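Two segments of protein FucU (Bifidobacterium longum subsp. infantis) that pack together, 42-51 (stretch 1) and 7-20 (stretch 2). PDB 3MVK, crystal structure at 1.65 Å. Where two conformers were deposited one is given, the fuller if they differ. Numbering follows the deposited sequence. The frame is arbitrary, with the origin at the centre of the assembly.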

# COMPACT_ATOMS: atom_id res chain seq x y z
N ALA G 42 3.44 9.87 13.66
CA ALA G 42 2.70 9.36 14.79
C ALA G 42 1.30 8.97 14.32
O ALA G 42 0.96 9.10 13.14
CB ALA G 42 2.61 10.42 15.90
N ILE G 43 0.50 8.50 15.25
CA ILE G 43 -0.90 8.26 14.99
C ILE G 43 -1.69 9.52 15.36
O ILE G 43 -1.67 9.96 16.51
CB ILE G 43 -1.39 7.06 15.81
CG1 ILE G 43 -0.61 5.79 15.42
CG2 ILE G 43 -2.91 6.87 15.70
CD1 ILE G 43 -0.62 4.69 16.50
N VAL G 44 -2.37 10.13 14.38
CA VAL G 44 -3.18 11.30 14.72
C VAL G 44 -4.66 10.94 14.79
O VAL G 44 -5.22 10.41 13.81
CB VAL G 44 -2.96 12.46 13.70
CG1 VAL G 44 -3.83 13.69 14.07
CG2 VAL G 44 -1.47 12.84 13.63
N VAL G 45 -5.30 11.18 15.92
CA VAL G 45 -6.73 10.92 16.05
C VAL G 45 -7.47 12.24 16.10
O VAL G 45 -7.14 13.07 16.93
CB VAL G 45 -7.02 10.08 17.33
CG1 VAL G 45 -8.55 9.86 17.51
CG2 VAL G 45 -6.26 8.73 17.28
N ARG G 46 -8.43 12.45 15.21
CA ARG G 46 -9.21 13.70 15.21
C ARG G 46 -10.25 13.67 16.30
O ARG G 46 -10.98 12.67 16.46
CB ARG G 46 -9.94 13.94 13.88
CG ARG G 46 -9.07 13.94 12.62
CD ARG G 46 -7.89 14.89 12.69
NE ARG G 46 -8.31 16.27 12.94
CZ ARG G 46 -7.52 17.32 12.77
NH1 ARG G 46 -6.29 17.15 12.32
NH2 ARG G 46 -7.97 18.54 13.05
N MSE G 47 -10.32 14.78 17.04
CA MSE G 47 -11.36 15.00 18.05
C MSE G 47 -11.84 16.44 18.00
O MSE G 47 -11.92 17.11 19.03
CB MSE G 47 -10.81 14.66 19.42
CG MSE G 47 -10.25 13.28 19.40
SE MSE G 47 -11.69 12.12 19.78
CE MSE G 47 -10.77 12.10 21.50
N ASP G 48 -12.14 16.89 16.79
CA ASP G 48 -12.35 18.31 16.49
C ASP G 48 -13.51 18.91 17.25
O ASP G 48 -13.50 20.11 17.53
CB ASP G 48 -12.52 18.53 14.99
CG ASP G 48 -11.24 18.26 14.21
OD1 ASP G 48 -10.87 17.08 14.06
OD2 ASP G 48 -10.60 19.23 13.76
N GLY G 49 -14.50 18.09 17.58
CA GLY G 49 -15.65 18.64 18.30
C GLY G 49 -15.52 18.70 19.81
O GLY G 49 -16.49 19.03 20.48
N HIS G 50 -14.33 18.39 20.34
CA HIS G 50 -14.14 18.27 21.80
C HIS G 50 -13.08 19.20 22.35
O HIS G 50 -12.09 19.51 21.68
CB HIS G 50 -13.81 16.83 22.22
CG HIS G 50 -14.84 15.83 21.78
ND1 HIS G 50 -16.12 15.81 22.30
CD2 HIS G 50 -14.78 14.82 20.88
CE1 HIS G 50 -16.81 14.83 21.73
NE2 HIS G 50 -16.01 14.21 20.87
N GLY G 51 -13.32 19.66 23.57
CA GLY G 51 -12.37 20.53 24.24
C GLY G 51 -11.25 19.77 24.93
O GLY G 51 -11.31 18.54 25.07
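Stretch 2 (7-20) KIIPPELLKVLCEM

Stretch 2 lies across stretch 1 as a helix on a strand. Residues 11-19 are helical, with Pro10 at the N-cap position, and their axis passes 9.3 Å from that of strand 43-47 at its closest approach. The two run in roughly opposite senses, with a signed crossing angle of -136°, so the start of stretch 1 meets the later turns of the helix and its end meets the segment that precedes the helix. The alternation of the strand selects the contacts: the CA-to-CB bonds of Ile43, Val45 and Met47 point toward stretch 2, those of Val44 and Arg46 away.

Ile43 opens the contact opposite Val16 (CA to CA 8.3 Å). Its CG2 lies 3.9 Å from CG2 of Val16 and 3.5 Å from OE2 of Glu12, while its CD1 reaches within 4.2 Å of OE2 of Glu19. Val44 takes part through its backbone: a water donates hydrogen bonds to Val44 O (2.8 Å) and to Glu12 OE1 (2.6 Å), linking the strand to the first turn of the helix.

At Val45 the backbones draw nearer, with its CA 6.8 Å from CA of Leu13. Its CG1 packs against CG of Pro10 at 3.9 Å and CB of Leu13 at 4.3 Å. Arg46, directed away, instead forms a salt bridge with Asp48 (NH2 to OD2 2.8 Å). The selenomethionine Met47 continues the apolar row, its SE 3.8 Å from CD of Pro10 and its CE 3.7 Å from CD2 of Leu13.

A type I turn from Met47 to His50, with His50 N bonded to Met47 O at 3.0 Å, carries the chain to Ile8. There CE1 of His50 lies 3.9 Å from CG2 of Ile8, whose CB sits over one face of the imidazole. No direct hydrogen bond joins the stretches, but a second water bridges Ile8 O (2.7 Å) and His50 NE2 (3.1 Å).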

# COMPACT_ATOMS: atom_id res chain seq x y z
N LYS G 7 -17.46 7.41 26.58
CA LYS G 7 -18.12 7.31 25.29
C LYS G 7 -17.43 8.11 24.18
O LYS G 7 -17.53 7.76 23.01
CB LYS G 7 -19.59 7.76 25.41
N ILE G 8 -16.73 9.19 24.54
CA ILE G 8 -16.12 10.02 23.49
C ILE G 8 -14.88 9.41 22.82
O ILE G 8 -14.48 9.86 21.75
CB ILE G 8 -15.81 11.48 23.97
CG1 ILE G 8 -14.65 11.48 24.96
CG2 ILE G 8 -17.10 12.17 24.53
CD1 ILE G 8 -14.11 12.91 25.20
N ILE G 9 -14.30 8.38 23.43
CA ILE G 9 -13.07 7.77 22.88
C ILE G 9 -13.42 6.83 21.71
O ILE G 9 -14.11 5.82 21.93
CB ILE G 9 -12.29 7.00 23.99
CG1 ILE G 9 -11.85 7.97 25.10
CG2 ILE G 9 -11.07 6.26 23.40
CD1 ILE G 9 -11.25 7.30 26.32
N PRO G 10 -12.97 7.15 20.47
CA PRO G 10 -13.27 6.27 19.33
C PRO G 10 -12.44 4.97 19.41
O PRO G 10 -11.43 4.92 20.15
CB PRO G 10 -12.86 7.11 18.11
CG PRO G 10 -11.76 8.03 18.63
CD PRO G 10 -12.16 8.33 20.07
N PRO G 11 -12.87 3.91 18.69
CA PRO G 11 -12.19 2.62 18.83
C PRO G 11 -10.67 2.68 18.56
O PRO G 11 -9.93 2.03 19.28
CB PRO G 11 -12.90 1.73 17.80
CG PRO G 11 -14.32 2.34 17.74
CD PRO G 11 -14.07 3.82 17.84
N GLU G 12 -10.24 3.45 17.56
CA GLU G 12 -8.81 3.63 17.32
C GLU G 12 -8.04 4.21 18.50
O GLU G 12 -6.91 3.80 18.77
CB GLU G 12 -8.57 4.50 16.09
CG GLU G 12 -7.08 4.71 15.84
CD GLU G 12 -6.79 5.48 14.59
OE1 GLU G 12 -7.71 6.18 14.08
OE2 GLU G 12 -5.63 5.38 14.13
N LEU G 13 -8.63 5.17 19.19
CA LEU G 13 -7.92 5.75 20.32
C LEU G 13 -7.86 4.75 21.49
O LEU G 13 -6.87 4.69 22.23
CB LEU G 13 -8.55 7.09 20.75
CG LEU G 13 -7.86 7.82 21.89
CD1 LEU G 13 -6.39 8.10 21.57
CD2 LEU G 13 -8.62 9.14 22.11
N LEU G 14 -8.89 3.92 21.64
CA LEU G 14 -8.88 2.94 22.72
C LEU G 14 -7.72 1.98 22.46
O LEU G 14 -6.95 1.67 23.39
CB LEU G 14 -10.22 2.20 22.80
CG LEU G 14 -10.35 1.14 23.88
CD1 LEU G 14 -10.05 1.70 25.28
CD2 LEU G 14 -11.75 0.54 23.81
N LYS G 15 -7.57 1.57 21.20
CA LYS G 15 -6.45 0.71 20.80
C LYS G 15 -5.10 1.36 21.14
O LYS G 15 -4.21 0.73 21.71
CB LYS G 15 -6.51 0.38 19.31
CG LYS G 15 -5.35 -0.48 18.86
CD LYS G 15 -5.56 -0.98 17.42
CE LYS G 15 -4.47 -1.96 16.98
NZ LYS G 15 -3.16 -1.32 16.68
N VAL G 16 -4.98 2.64 20.78
CA VAL G 16 -3.75 3.40 21.04
C VAL G 16 -3.45 3.43 22.55
O VAL G 16 -2.32 3.15 22.94
CB VAL G 16 -3.86 4.84 20.48
CG1 VAL G 16 -2.81 5.77 21.11
CG2 VAL G 16 -3.72 4.82 18.97
N LEU G 17 -4.45 3.75 23.36
CA LEU G 17 -4.25 3.89 24.81
C LEU G 17 -3.81 2.56 25.42
O LEU G 17 -2.95 2.53 26.32
CB LEU G 17 -5.52 4.41 25.50
CG LEU G 17 -5.89 5.84 25.09
CD1 LEU G 17 -7.29 6.19 25.58
CD2 LEU G 17 -4.86 6.87 25.64
N CYS G 18 -4.36 1.47 24.90
CA CYS G 18 -4.03 0.14 25.40
C CYS G 18 -2.63 -0.30 25.00
O CYS G 18 -1.90 -0.92 25.79
CB CYS G 18 -5.07 -0.87 24.95
SG CYS G 18 -6.62 -0.63 25.81
N GLU G 19 -2.23 0.02 23.77
CA GLU G 19 -0.94 -0.46 23.34
C GLU G 19 0.24 0.42 23.74
O GLU G 19 1.40 -0.01 23.63
CB GLU G 19 -0.95 -0.76 21.85
CG GLU G 19 -0.93 0.48 21.01
CD GLU G 19 -1.45 0.28 19.57
OE1 GLU G 19 -1.81 -0.83 19.12
OE2 GLU G 19 -1.51 1.28 18.87
N MSE G 20 -0.03 1.64 24.20
CA MSE G 20 1.04 2.42 24.83
C MSE G 20 1.51 1.74 26.10
O MSE G 20 0.72 1.10 26.82
CB MSE G 20 0.53 3.84 25.14
CG MSE G 20 0.36 4.63 23.88
SE MSE G 20 -0.48 6.39 24.16
CE MSE G 20 0.97 7.33 25.17
O HOH W 1 -15.33 11.44 19.73
O HOH W 2 -7.01 8.37 12.96